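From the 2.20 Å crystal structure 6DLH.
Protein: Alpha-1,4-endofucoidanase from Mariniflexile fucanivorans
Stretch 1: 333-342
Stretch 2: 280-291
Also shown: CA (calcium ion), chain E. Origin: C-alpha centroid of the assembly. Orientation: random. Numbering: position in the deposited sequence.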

# COMPACT_ATOMS: atom_id res chain seq x y z
N THR A 333 9.64 9.09 -36.01
CA THR A 333 9.62 10.44 -35.45
C THR A 333 8.68 10.52 -34.25
O THR A 333 8.85 11.37 -33.37
CB THR A 333 9.13 11.49 -36.47
OG1 THR A 333 7.83 11.10 -36.91
CG2 THR A 333 10.07 11.67 -37.65
N TRP A 334 7.68 9.65 -34.22
CA TRP A 334 6.56 9.81 -33.31
C TRP A 334 6.95 9.51 -31.86
O TRP A 334 6.20 9.84 -30.94
CB TRP A 334 5.37 8.95 -33.77
CG TRP A 334 5.72 7.52 -34.04
CD1 TRP A 334 6.05 6.97 -35.24
CD2 TRP A 334 5.78 6.45 -33.07
NE1 TRP A 334 6.30 5.63 -35.10
CE2 TRP A 334 6.14 5.28 -33.78
CE3 TRP A 334 5.55 6.37 -31.69
CZ2 TRP A 334 6.29 4.05 -33.14
CZ3 TRP A 334 5.70 5.15 -31.07
CH2 TRP A 334 6.06 4.00 -31.79
N ASN A 335 8.12 8.89 -31.66
CA ASN A 335 8.54 8.42 -30.35
C ASN A 335 9.63 9.32 -29.77
O ASN A 335 10.33 8.92 -28.84
CB ASN A 335 8.95 6.94 -30.37
CG ASN A 335 10.19 6.64 -31.20
OD1 ASN A 335 10.94 7.53 -31.59
ND2 ASN A 335 10.41 5.37 -31.47
N ASP A 336 9.76 10.53 -30.31
CA ASP A 336 10.92 11.36 -30.06
C ASP A 336 10.82 12.10 -28.73
O ASP A 336 11.80 12.72 -28.31
CB ASP A 336 11.18 12.33 -31.22
CG ASP A 336 12.01 11.74 -32.35
OD1 ASP A 336 12.23 10.51 -32.36
OD2 ASP A 336 12.43 12.53 -33.22
N ASN A 337 9.66 12.05 -28.08
CA ASN A 337 9.50 12.73 -26.81
C ASN A 337 9.37 11.73 -25.66
O ASN A 337 9.26 12.15 -24.51
CB ASN A 337 8.33 13.73 -26.80
CG ASN A 337 8.52 14.86 -27.78
OD1 ASN A 337 7.65 15.10 -28.62
ND2 ASN A 337 9.65 15.54 -27.70
N VAL A 338 9.40 10.43 -25.98
CA VAL A 338 9.39 9.39 -24.96
C VAL A 338 10.60 9.58 -24.04
O VAL A 338 11.72 9.79 -24.49
CB VAL A 338 9.34 7.99 -25.62
CG1 VAL A 338 9.46 6.86 -24.61
CG2 VAL A 338 8.08 7.82 -26.46
N VAL A 339 10.34 9.55 -22.73
CA VAL A 339 11.35 9.91 -21.74
C VAL A 339 12.12 8.67 -21.30
O VAL A 339 11.55 7.61 -21.07
CB VAL A 339 10.70 10.66 -20.56
CG1 VAL A 339 11.65 10.80 -19.37
CG2 VAL A 339 10.16 12.02 -20.99
N ALA A 340 13.44 8.81 -21.20
CA ALA A 340 14.28 7.73 -20.72
C ALA A 340 14.09 7.60 -19.21
O ALA A 340 14.24 8.58 -18.48
CB ALA A 340 15.72 8.00 -21.08
N HIS A 341 13.75 6.39 -18.75
CA HIS A 341 13.50 6.17 -17.34
C HIS A 341 14.03 4.79 -16.92
O HIS A 341 13.97 3.84 -17.69
CB HIS A 341 12.01 6.35 -17.02
CG HIS A 341 11.56 5.67 -15.78
ND1 HIS A 341 11.18 4.34 -15.76
CD2 HIS A 341 11.43 6.12 -14.51
CE1 HIS A 341 10.83 4.00 -14.53
NE2 HIS A 341 10.97 5.08 -13.75
N PHE A 342 14.53 4.71 -15.69
CA PHE A 342 15.20 3.53 -15.18
C PHE A 342 14.49 3.07 -13.91
O PHE A 342 14.09 3.92 -13.11
CB PHE A 342 16.69 3.86 -14.98
CG PHE A 342 17.62 2.72 -14.61
CD1 PHE A 342 17.36 1.42 -15.01
CD2 PHE A 342 18.78 2.97 -13.90
CE1 PHE A 342 18.23 0.39 -14.68
CE2 PHE A 342 19.66 1.95 -13.58
CZ PHE A 342 19.39 0.66 -13.98
CA CA E . 12.64 8.38 -32.83
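Stretch 2, residues 280-291: PFTSATLFDDYT

Stretch 2 has no regular helix or strand, and stretch 1 is loop and turn until the strand at His341 and Phe342. From Ala284 onward the two chains run in the same direction. The CA atoms of Asn335 and Ala284 are 6.7 Å apart, and those of Val339 and Tyr290 come to 4.6 Å. Together the stretches bury 633 Å² of surface.

Pro280 is out of reach of stretch 1. Phe281 is not: its CA-to-CB bond points toward stretch 1, with chi1 in the m well. Its ring meets the far end of that stretch, with CE2 3.9 Å from Ala340 CB and CE1 3.3 Å from His341 O. The start of stretch 2 thus lies against the end of stretch 1, outside the register followed later.

Thr282 makes no contact. Ser283 reaches stretch 1 through a water, which lies 2.8 Å from Ser283 OG. The water accepts from Asn335 ND2 at 2.7 Å and donates to Ala284 O at 2.7 Å. Asn335 OD1 binds the calcium ion at 2.3 Å, so this side chain serves the metal and the contact at once.

Ala284 points its methyl toward stretch 1. Its CB is 4.0 Å from Val338 CG2 and 4.2 Å from Asn335 CB. Its O lies near the plane of the Trp334 ring, at the edge, 3.5 Å from CH2. Thr285 O lies at the same ring's edge, 3.3 Å from CZ3.

Thr285 to Asp288 forms a type I turn. Asp288 OD2 steadies it, accepting from Thr285 N at 2.9 Å and from Thr285 OG1 at 2.8 Å. Phe287 N in turn donates to Thr285 OG1 at 3.2 Å. Within the turn, Leu286 starts out sideways, but the end of its side chain comes nearer to stretch 1. Its CD2 sits over the face of Trp334, 3.8 Å from the centroid of the six-membered ring and almost on the ring normal, a CH-pi contact. Phe287 points away and makes no contact. Asp288 O lies 3.4 Å from Val338 CG2.

Asp289 also points its side chain away, so its backbone makes the contact. Asp289 O accepts from Val339 N at 3.1 Å, nearly in line. Two residues on, Thr291 N donates to Val339 O at 3.1 Å. These bonds flank Tyr290 and form a single parallel bridge between Val339 and Tyr290. Tyr290 CB packs 4.2 Å from Val339 CB. The edge of the Tyr290 ring meets the face of His341, with planes at 86° and Tyr290 CD2 3.5 Å from His341 CG.

Thr291 closes the contact with two more hydrogen bonds, both to His341. Its O accepts from His341 ND1 at 2.7 Å, at the edge of the imidazole. Its OG1 accepts from His341 N at 2.8 Å. One residue of stretch 2 thus holds both the backbone and the side chain of His341.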

# COMPACT_ATOMS: atom_id res chain seq x y z
N PRO A 280 19.46 0.46 -24.48
CA PRO A 280 19.14 -0.37 -23.32
C PRO A 280 17.64 -0.49 -23.06
O PRO A 280 17.23 -1.25 -22.18
CB PRO A 280 19.82 0.36 -22.15
CG PRO A 280 19.87 1.80 -22.61
CD PRO A 280 20.11 1.73 -24.11
N PHE A 281 16.83 0.28 -23.81
CA PHE A 281 15.39 0.23 -23.64
C PHE A 281 14.75 -0.42 -24.87
O PHE A 281 15.00 -0.00 -26.00
CB PHE A 281 14.81 1.62 -23.40
CG PHE A 281 15.49 2.42 -22.31
CD1 PHE A 281 15.42 2.03 -20.98
CD2 PHE A 281 16.19 3.58 -22.62
CE1 PHE A 281 16.05 2.77 -19.99
CE2 PHE A 281 16.83 4.31 -21.63
CZ PHE A 281 16.74 3.91 -20.31
N THR A 282 13.93 -1.45 -24.63
CA THR A 282 13.00 -1.96 -25.63
C THR A 282 12.21 -0.79 -26.21
O THR A 282 11.80 0.11 -25.49
CB THR A 282 12.12 -3.06 -25.02
OG1 THR A 282 12.97 -4.18 -24.77
CG2 THR A 282 10.99 -3.50 -25.93
N SER A 283 12.02 -0.81 -27.54
CA SER A 283 11.44 0.30 -28.27
C SER A 283 10.04 0.64 -27.76
O SER A 283 9.29 -0.23 -27.32
CB SER A 283 11.41 -0.00 -29.75
OG SER A 283 11.32 1.20 -30.49
N ALA A 284 9.69 1.93 -27.83
CA ALA A 284 8.40 2.42 -27.39
C ALA A 284 7.28 1.82 -28.26
O ALA A 284 7.40 1.77 -29.48
CB ALA A 284 8.38 3.92 -27.47
N THR A 285 6.21 1.37 -27.60
CA THR A 285 4.95 1.14 -28.29
C THR A 285 4.33 2.51 -28.58
O THR A 285 4.91 3.54 -28.25
CB THR A 285 3.99 0.26 -27.49
OG1 THR A 285 3.60 0.98 -26.32
CG2 THR A 285 4.56 -1.10 -27.15
N LEU A 286 3.14 2.50 -29.18
CA LEU A 286 2.44 3.75 -29.47
C LEU A 286 1.87 4.34 -28.18
O LEU A 286 1.34 5.45 -28.19
CB LEU A 286 1.33 3.47 -30.50
CG LEU A 286 1.80 3.16 -31.92
CD1 LEU A 286 0.73 2.39 -32.69
CD2 LEU A 286 2.20 4.42 -32.68
N PHE A 287 2.02 3.62 -27.06
CA PHE A 287 1.31 3.98 -25.84
C PHE A 287 2.26 4.20 -24.67
O PHE A 287 1.81 4.47 -23.56
CB PHE A 287 0.16 2.99 -25.59
CG PHE A 287 -0.81 2.89 -26.74
CD1 PHE A 287 -1.71 3.92 -26.99
CD2 PHE A 287 -0.78 1.81 -27.60
CE1 PHE A 287 -2.58 3.84 -28.07
CE2 PHE A 287 -1.65 1.74 -28.68
CZ PHE A 287 -2.55 2.75 -28.91
N ASP A 288 3.57 4.13 -24.93
CA ASP A 288 4.60 4.41 -23.94
C ASP A 288 4.92 5.91 -23.93
O ASP A 288 5.30 6.47 -24.95
CB ASP A 288 5.87 3.61 -24.23
CG ASP A 288 5.81 2.16 -23.79
OD1 ASP A 288 5.78 1.91 -22.56
OD2 ASP A 288 5.80 1.29 -24.69
N ASP A 289 4.76 6.54 -22.76
CA ASP A 289 5.20 7.91 -22.56
C ASP A 289 6.62 7.90 -22.01
O ASP A 289 7.36 8.87 -22.18
CB ASP A 289 4.26 8.69 -21.63
CG ASP A 289 2.86 8.87 -22.19
OD1 ASP A 289 2.70 9.70 -23.11
OD2 ASP A 289 1.95 8.17 -21.72
N TYR A 290 6.98 6.82 -21.31
CA TYR A 290 8.33 6.63 -20.80
C TYR A 290 8.71 5.16 -20.84
O TYR A 290 7.84 4.29 -20.96
CB TYR A 290 8.49 7.24 -19.40
CG TYR A 290 7.73 6.58 -18.28
CD1 TYR A 290 6.34 6.65 -18.20
CD2 TYR A 290 8.40 5.93 -17.26
CE1 TYR A 290 5.64 6.06 -17.16
CE2 TYR A 290 7.71 5.34 -16.20
CZ TYR A 290 6.33 5.41 -16.15
OH TYR A 290 5.66 4.84 -15.11
N THR A 291 10.01 4.89 -20.72
CA THR A 291 10.51 3.53 -20.71
C THR A 291 10.34 2.95 -19.31
O THR A 291 10.75 3.58 -18.33
CB THR A 291 11.97 3.45 -21.17
OG1 THR A 291 12.78 4.20 -20.27
CG2 THR A 291 12.16 3.96 -22.58
O HOH W 1 9.25 2.96 -31.06
O HOH W 2 14.58 9.27 -34.01